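Local coordinates for putative tetrapyrrole (Corrin/porphyrin) methylase (Bacteroides fragilis, PDB 3FFY), which probably methylates the 2'-hydroxyl of cytidine 1402 in 16S rRNA with S-adenosylmethionine, this chain being the C-terminal half of the enzyme, at residues A[33-36]-A[37-41]; A[64-67]-A[68-72]; A[94-97]-A[98-102]. All coordinates share one frame; numbering follows the deposited sequence.

Contact 1 (A[33-36]-A[37-41]); sequences MTKL and KSLVD. With SO4 (sulfate ion), chain B.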
loop_
_atom_site.group_PDB
_atom_site.type_symbol
_atom_site.label_atom_id
_atom_site.label_comp_id
_atom_site.label_asym_id
_atom_site.label_seq_id
_atom_site.Cartn_x
_atom_site.Cartn_y
_atom_site.Cartn_z
HETATM N N MSE A 33 -17.968 21.170 -10.396
HETATM C CA MSE A 33 -18.627 20.358 -11.421
HETATM C C MSE A 33 -17.865 20.465 -12.736
HETATM O O MSE A 33 -17.621 19.451 -13.395
HETATM C CB MSE A 33 -20.088 20.741 -11.613
HETATM C CG MSE A 33 -20.899 20.674 -10.318
HETATM SE SE MSE A 33 -20.624 19.082 -9.165
HETATM C CE MSE A 33 -22.075 17.844 -9.749
ATOM N N THR A 34 -17.430 21.673 -13.092
ATOM C CA THR A 34 -16.584 21.838 -14.269
ATOM C C THR A 34 -15.325 20.985 -14.225
ATOM O O THR A 34 -15.053 20.263 -15.163
ATOM C CB THR A 34 -16.171 23.274 -14.432
ATOM O OG1 THR A 34 -17.355 24.078 -14.443
ATOM C CG2 THR A 34 -15.377 23.456 -15.746
ATOM N N LYS A 35 -14.553 21.072 -13.148
ATOM C CA LYS A 35 -13.393 20.225 -13.007
ATOM C C LYS A 35 -13.763 18.752 -13.148
ATOM O O LYS A 35 -13.058 18.012 -13.811
ATOM C CB LYS A 35 -12.715 20.434 -11.652
ATOM C CG LYS A 35 -11.422 19.651 -11.493
ATOM C CD LYS A 35 -10.279 20.216 -12.354
ATOM C CE LYS A 35 -9.189 19.178 -12.614
ATOM N NZ LYS A 35 -7.883 19.767 -13.015
ATOM N N LEU A 36 -14.846 18.312 -12.512
ATOM C CA LEU A 36 -15.199 16.873 -12.528
ATOM C C LEU A 36 -15.537 16.447 -13.943
ATOM O O LEU A 36 -15.027 15.439 -14.474
ATOM C CB LEU A 36 -16.398 16.601 -11.619
ATOM C CG LEU A 36 -16.186 16.525 -10.098
ATOM C CD1 LEU A 36 -17.517 16.283 -9.381
ATOM C CD2 LEU A 36 -15.207 15.426 -9.754
ATOM N N LYS A 37 -16.413 17.249 -14.534
ATOM C CA LYS A 37 -16.848 17.083 -15.906
ATOM C C LYS A 37 -15.614 16.995 -16.798
ATOM O O LYS A 37 -15.568 16.184 -17.730
ATOM C CB LYS A 37 -17.699 18.290 -16.325
ATOM C CG LYS A 37 -18.905 18.021 -17.230
ATOM C CD LYS A 37 -19.441 19.389 -17.773
ATOM C CE LYS A 37 -20.352 19.263 -19.011
ATOM N NZ LYS A 37 -20.227 20.460 -19.933
ATOM N N SER A 38 -14.606 17.820 -16.496
ATOM C CA SER A 38 -13.397 17.900 -17.328
ATOM C C SER A 38 -12.565 16.607 -17.274
ATOM O O SER A 38 -11.856 16.283 -18.241
ATOM C CB SER A 38 -12.541 19.124 -16.951
ATOM O OG SER A 38 -11.440 18.801 -16.120
ATOM N N LEU A 39 -12.674 15.839 -16.185
ATOM C CA LEU A 39 -11.795 14.661 -16.012
ATOM C C LEU A 39 -12.373 13.347 -16.555
ATOM O O LEU A 39 -11.719 12.274 -16.504
ATOM C CB LEU A 39 -11.444 14.499 -14.549
ATOM C CG LEU A 39 -10.561 15.605 -14.016
ATOM C CD1 LEU A 39 -10.523 15.455 -12.494
ATOM C CD2 LEU A 39 -9.141 15.585 -14.671
ATOM N N VAL A 40 -13.585 13.445 -17.098
ATOM C CA VAL A 40 -14.361 12.262 -17.500
ATOM C C VAL A 40 -13.675 11.353 -18.542
ATOM O O VAL A 40 -13.827 10.134 -18.459
ATOM C CB VAL A 40 -15.798 12.675 -17.898
ATOM C CG1 VAL A 40 -16.394 11.687 -18.861
ATOM C CG2 VAL A 40 -16.639 12.824 -16.615
ATOM N N ASP A 41 -12.884 11.934 -19.455
ATOM C CA ASP A 41 -12.198 11.189 -20.519
ATOM C C ASP A 41 -10.689 11.007 -20.244
ATOM O O ASP A 41 -9.926 10.627 -21.128
ATOM C CB ASP A 41 -12.453 11.880 -21.879
ATOM C CG ASP A 41 -12.973 13.322 -21.724
ATOM O OD1 ASP A 41 -13.736 13.787 -22.607
ATOM O OD2 ASP A 41 -12.615 13.982 -20.707
HETATM S S SO4 B . -19.421 24.732 -11.330
HETATM O O1 SO4 B . -19.403 23.735 -10.162
HETATM O O2 SO4 B . -18.931 26.102 -10.871
HETATM O O3 SO4 B . -20.735 24.546 -12.042
HETATM O O4 SO4 B . -18.431 24.306 -12.429
HETATM O O HOH W 1 -8.777 19.038 -15.797
#
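Lys37 joins the last turn of helix 32-38 to its first through a nearly straight backbone bond, N to O of Met33, present as selenomethionine, at 2.8 Å with 168° at the hydrogen, while its CB lies against the same carbonyl oxygen. Ser38 comes next and is tied twice. Its N bonds to Thr34 O at 2.8 Å, and its OG turns back along the helix to donate to Lys35 O at 2.9 Å, tilted 24° from that carbonyl plane. The hydroxyl also accepts from a water, 2.7 Å from Ser38 OG, that in turn accepts from Lys35 NZ, so the serine is linked to both the backbone and the ammonium group of Lys35. At Leu39 the pattern shifts from four residues back to three: its N bonds to Leu36 O at 2.9 Å and only weakly to Lys35 O. The branch of Leu39 lies across the aliphatic part of Lys35, with CD1 4.0 Å from Lys35 CE; Lys35 can run there because its CG is anti to the backbone N (chi1 -175°) and the chain then bends at chi2. Val40 rests CG2 near Leu36 O. At the N-terminal end of the helix, a sulfate, probably from the crystallisation liquor, takes the N-H groups of Met33 and Thr34, and also that of Gly31. The helix belongs to the beta-alpha-beta unit 20-24, 32-38, 45-50: Lys35 forms a salt bridge with Glu23, Leu39 packs on Met46 and Phe48 of strand 45-50, and Leu36 faces Phe62 of helix 55-66.

Contact 2 (A[64-67]-A[68-72]); sequences EYFG and PERQV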
loop_
_atom_site.group_PDB
_atom_site.type_symbol
_atom_site.label_atom_id
_atom_site.label_comp_id
_atom_site.label_asym_id
_atom_site.label_seq_id
_atom_site.Cartn_x
_atom_site.Cartn_y
_atom_site.Cartn_z
ATOM N N GLU A 64 -20.410 9.061 -9.468
ATOM C CA GLU A 64 -21.395 9.587 -10.416
ATOM C C GLU A 64 -20.732 9.912 -11.759
ATOM O O GLU A 64 -21.266 9.570 -12.799
ATOM C CB GLU A 64 -22.096 10.804 -9.841
ATOM C CG GLU A 64 -22.915 10.519 -8.615
ATOM C CD GLU A 64 -23.475 11.783 -8.020
ATOM O OE1 GLU A 64 -23.044 12.876 -8.409
ATOM O OE2 GLU A 64 -24.356 11.720 -7.170
ATOM N N TYR A 65 -19.554 10.541 -11.734
ATOM C CA TYR A 65 -18.844 10.986 -12.968
ATOM C C TYR A 65 -17.977 9.915 -13.653
ATOM O O TYR A 65 -17.860 9.905 -14.878
ATOM C CB TYR A 65 -17.932 12.194 -12.662
ATOM C CG TYR A 65 -18.656 13.500 -12.603
ATOM C CD1 TYR A 65 -19.366 13.879 -11.472
ATOM C CD2 TYR A 65 -18.678 14.347 -13.719
ATOM C CE1 TYR A 65 -20.061 15.080 -11.438
ATOM C CE2 TYR A 65 -19.372 15.566 -13.698
ATOM C CZ TYR A 65 -20.053 15.925 -12.560
ATOM O OH TYR A 65 -20.710 17.118 -12.553
ATOM N N PHE A 66 -17.350 9.044 -12.879
ATOM C CA PHE A 66 -16.450 8.065 -13.450
ATOM C C PHE A 66 -17.015 6.663 -13.447
ATOM O O PHE A 66 -16.468 5.778 -14.121
ATOM C CB PHE A 66 -15.122 8.098 -12.704
ATOM C CG PHE A 66 -14.528 9.455 -12.659
ATOM C CD1 PHE A 66 -14.107 10.077 -13.829
ATOM C CD2 PHE A 66 -14.463 10.157 -11.478
ATOM C CE1 PHE A 66 -13.595 11.364 -13.796
ATOM C CE2 PHE A 66 -13.960 11.456 -11.435
ATOM C CZ PHE A 66 -13.522 12.053 -12.588
ATOM N N GLY A 67 -18.084 6.441 -12.678
ATOM C CA GLY A 67 -18.728 5.127 -12.603
ATOM C C GLY A 67 -18.349 4.419 -11.316
ATOM O O GLY A 67 -17.179 4.466 -10.921
ATOM N N PRO A 68 -19.320 3.752 -10.642
ATOM C CA PRO A 68 -19.024 3.121 -9.306
ATOM C C PRO A 68 -17.972 1.991 -9.342
ATOM O O PRO A 68 -17.390 1.631 -8.321
ATOM C CB PRO A 68 -20.389 2.574 -8.830
ATOM C CG PRO A 68 -21.299 2.673 -10.001
ATOM C CD PRO A 68 -20.744 3.702 -10.976
ATOM N N GLU A 69 -17.741 1.454 -10.525
ATOM C CA GLU A 69 -16.808 0.339 -10.706
ATOM C C GLU A 69 -15.358 0.825 -10.911
ATOM O O GLU A 69 -14.430 0.013 -10.954
ATOM C CB GLU A 69 -17.240 -0.557 -11.889
ATOM C CG GLU A 69 -18.557 -0.153 -12.605
ATOM C CD GLU A 69 -18.423 1.233 -13.311
ATOM O OE1 GLU A 69 -19.099 2.185 -12.900
ATOM O OE2 GLU A 69 -17.598 1.383 -14.249
ATOM N N ARG A 70 -15.146 2.132 -11.026
ATOM C CA ARG A 70 -13.782 2.646 -11.235
ATOM C C ARG A 70 -12.922 2.361 -10.029
ATOM O O ARG A 70 -13.315 2.624 -8.882
ATOM C CB ARG A 70 -13.770 4.135 -11.495
ATOM C CG ARG A 70 -12.410 4.728 -11.961
ATOM C CD ARG A 70 -12.031 4.300 -13.416
ATOM N NE ARG A 70 -12.859 4.896 -14.448
ATOM C CZ ARG A 70 -12.713 6.124 -14.973
ATOM N NH1 ARG A 70 -13.576 6.528 -15.902
ATOM N NH2 ARG A 70 -11.746 6.958 -14.591
ATOM N N GLN A 71 -11.726 1.850 -10.302
ATOM C CA GLN A 71 -10.761 1.567 -9.264
ATOM C C GLN A 71 -10.202 2.830 -8.643
ATOM O O GLN A 71 -9.944 3.836 -9.320
ATOM C CB GLN A 71 -9.642 0.657 -9.789
ATOM C CG GLN A 71 -10.070 -0.773 -10.082
ATOM C CD GLN A 71 -10.454 -1.555 -8.800
ATOM O OE1 GLN A 71 -9.776 -1.457 -7.774
ATOM N NE2 GLN A 71 -11.514 -2.350 -8.874
ATOM N N VAL A 72 -10.051 2.772 -7.311
ATOM C CA VAL A 72 -9.591 3.871 -6.531
ATOM C C VAL A 72 -8.835 3.353 -5.322
ATOM O O VAL A 72 -9.013 2.174 -4.895
ATOM C CB VAL A 72 -10.794 4.703 -6.060
ATOM C CG1 VAL A 72 -11.756 3.829 -5.161
ATOM C CG2 VAL A 72 -10.364 6.036 -5.396
#
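Gly67 and Arg70 close a type I beta turn, Arg70 N donating to Gly67 O at 3.1 Å. This is the alpha-to-beta connection between helix 55-66 and strand 71-77, and Gly67 ends the helical run with a positive phi of 103°, a backbone region in which glycine, having no side chain, is common. Pro68 and Glu69 fill the two central corners of the turn, and the ring of Pro68 packs on Ser91 at the start of helix 90-99. The principal side-chain meeting is between Phe66 and Arg70, whose CB points back toward the helix end. With CG anti to the backbone N (chi1 -170°) and bends at chi2 and chi3, the Arg70 chain folds its guanidinium over the CB of Phe66 rather than flat on the ring; the two planes stand 55° apart. Phe66 itself has its ring edge-to-face with Phe62 and, like Arg70, touches Leu110 of strand 106-110. Arg70 NH2 is held by a hydrogen bond to Ala111 O just beyond that strand, which fixes the far end of the guanidinium. Phe66 CB sits 3.8 Å above the guanidinium plane, over its centre, with Arg70 CZ at 3.9 Å from this carbon.

Contact 3 (A[94-97]-A[98-102]); sequences IEHF and TATDP. With SO4 (sulfate ion), chain C.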
loop_
_atom_site.group_PDB
_atom_site.type_symbol
_atom_site.label_atom_id
_atom_site.label_comp_id
_atom_site.label_asym_id
_atom_site.label_seq_id
_atom_site.Cartn_x
_atom_site.Cartn_y
_atom_site.Cartn_z
ATOM N N ILE A 94 -17.135 3.753 -1.030
ATOM C CA ILE A 94 -18.268 4.549 -0.535
ATOM C C ILE A 94 -18.914 3.805 0.626
ATOM O O ILE A 94 -19.227 4.368 1.680
ATOM C CB ILE A 94 -19.291 4.806 -1.698
ATOM C CG1 ILE A 94 -18.704 5.855 -2.698
ATOM C CG2 ILE A 94 -20.605 5.292 -1.104
ATOM C CD1 ILE A 94 -19.265 5.874 -4.092
ATOM N N GLU A 95 -19.067 2.511 0.430
ATOM C CA GLU A 95 -19.638 1.681 1.477
ATOM C C GLU A 95 -18.713 1.718 2.700
ATOM O O GLU A 95 -19.182 1.867 3.824
ATOM C CB GLU A 95 -19.804 0.257 0.960
ATOM C CG GLU A 95 -20.102 -0.853 1.984
ATOM C CD GLU A 95 -20.101 -2.237 1.280
ATOM O OE1 GLU A 95 -18.991 -2.828 1.108
ATOM O OE2 GLU A 95 -21.172 -2.710 0.855
ATOM N N HIS A 96 -17.411 1.585 2.480
ATOM C CA HIS A 96 -16.440 1.571 3.581
ATOM C C HIS A 96 -16.462 2.882 4.362
ATOM O O HIS A 96 -16.526 2.880 5.594
ATOM C CB HIS A 96 -15.012 1.303 3.063
ATOM C CG HIS A 96 -13.975 1.331 4.140
ATOM N ND1 HIS A 96 -13.716 0.240 4.957
ATOM C CD2 HIS A 96 -13.183 2.341 4.585
ATOM C CE1 HIS A 96 -12.771 0.573 5.821
ATOM N NE2 HIS A 96 -12.430 1.836 5.620
ATOM N N PHE A 97 -16.411 4.005 3.653
ATOM C CA PHE A 97 -16.397 5.290 4.340
ATOM C C PHE A 97 -17.751 5.842 4.735
ATOM O O PHE A 97 -17.819 6.969 5.294
ATOM C CB PHE A 97 -15.617 6.322 3.547
ATOM C CG PHE A 97 -14.169 6.053 3.541
ATOM C CD1 PHE A 97 -13.453 6.160 4.716
ATOM C CD2 PHE A 97 -13.526 5.595 2.376
ATOM C CE1 PHE A 97 -12.076 5.882 4.740
ATOM C CE2 PHE A 97 -12.167 5.304 2.383
ATOM C CZ PHE A 97 -11.429 5.456 3.574
ATOM N N THR A 98 -18.804 5.080 4.455
ATOM C CA THR A 98 -20.078 5.337 5.100
ATOM C C THR A 98 -20.064 4.723 6.506
ATOM O O THR A 98 -20.513 5.375 7.440
ATOM C CB THR A 98 -21.271 4.806 4.291
ATOM O OG1 THR A 98 -21.224 5.392 3.003
ATOM C CG2 THR A 98 -22.643 5.171 4.955
ATOM N N ALA A 99 -19.556 3.492 6.665
ATOM C CA ALA A 99 -19.523 2.816 7.991
ATOM C C ALA A 99 -18.479 3.422 8.914
ATOM O O ALA A 99 -18.650 3.427 10.102
ATOM C CB ALA A 99 -19.284 1.309 7.850
ATOM N N THR A 100 -17.377 3.913 8.373
ATOM C CA THR A 100 -16.317 4.480 9.213
ATOM C C THR A 100 -15.796 5.771 8.567
ATOM O O THR A 100 -15.332 5.779 7.429
ATOM C CB THR A 100 -15.145 3.465 9.511
ATOM O OG1 THR A 100 -14.167 3.557 8.489
ATOM C CG2 THR A 100 -15.611 1.994 9.610
ATOM N N ASP A 101 -15.934 6.869 9.308
ATOM C CA ASP A 101 -15.423 8.167 8.888
ATOM C C ASP A 101 -13.900 8.038 8.771
ATOM O O ASP A 101 -13.290 7.273 9.503
ATOM C CB ASP A 101 -15.832 9.273 9.905
ATOM C CG ASP A 101 -17.310 9.152 10.399
ATOM O OD1 ASP A 101 -18.204 8.683 9.657
ATOM O OD2 ASP A 101 -17.576 9.542 11.553
ATOM N N PRO A 102 -13.281 8.760 7.831
ATOM C CA PRO A 102 -11.799 8.684 7.677
ATOM C C PRO A 102 -10.999 9.573 8.598
ATOM O O PRO A 102 -11.556 10.495 9.203
ATOM C CB PRO A 102 -11.560 9.152 6.245
ATOM C CG PRO A 102 -12.822 9.904 5.866
ATOM C CD PRO A 102 -13.954 9.313 6.636
HETATM S S SO4 C . -13.960 -3.272 5.171
HETATM O O1 SO4 C . -14.437 -3.767 6.508
HETATM O O2 SO4 C . -12.606 -2.701 5.475
HETATM O O3 SO4 C . -14.777 -2.060 4.736
HETATM O O4 SO4 C . -13.995 -4.439 4.296
HETATM O O HOH W 2 -18.836 8.873 7.135
#
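The C-terminal end of helix 90-99 and the loop leaving it make this contact, in which Thr98 turns its side chain back on the helix: its OG1 donates to Ile94 O at 2.6 Å, from above the carbonyl plane. OG1 is anti to the carbonyl carbon of Thr98 (chi1 -57°), which lays it alongside the preceding turn. The same oxygen of Ile94 takes a weak bond from Thr98 N. Ala99 N reaches Glu95 O, and Thr100, the first residue to leave helical angles, bonds through its N to His96 O at 3.1 Å. The chain then folds back beside Phe97, whose CA makes a CH...O contact with Thr100 O and whose CE1 meets Pro102 CB at 3.6 Å; a water also bridges Phe97 O and Asp101 OD1. His96 lays CD2 over the face of the Phe97 ring, 3.6 Å above its plane. At the edge of the His96 imidazole, ND1 donates almost straight (175°) to a sulfate oxygen, O3, in a short bond of 2.5 Å. Since that sulfate, probably from the crystallisation liquor, also binds Ser79 OG of the second subunit, the anion bridges two chains here and would probably favour a protonated imidazole.

In the fold
The three contacts follow in series along the chain, covering most of helix 32-38 and the C-terminal ends of helices 55-66 and 90-99, which pack with the mixed five-stranded sheet of this part of the enzyme. Contacts 1 and 2 have centres 13 Å apart and touch: Tyr65 lies against Met33, Leu36 and Lys37, and the ring of Phe66 against the backbone at Leu39, so helix 32-38 packs on the C-terminal end of helix 55-66. Contact 3 stands apart, centred 16 Å from contact 2 and 24 Å from contact 1. Phe97 packs on Leu55 and Leu59 of helix 55-66, and His96 on Ile81 of the second subunit, which puts contact 3 at the subunit interface.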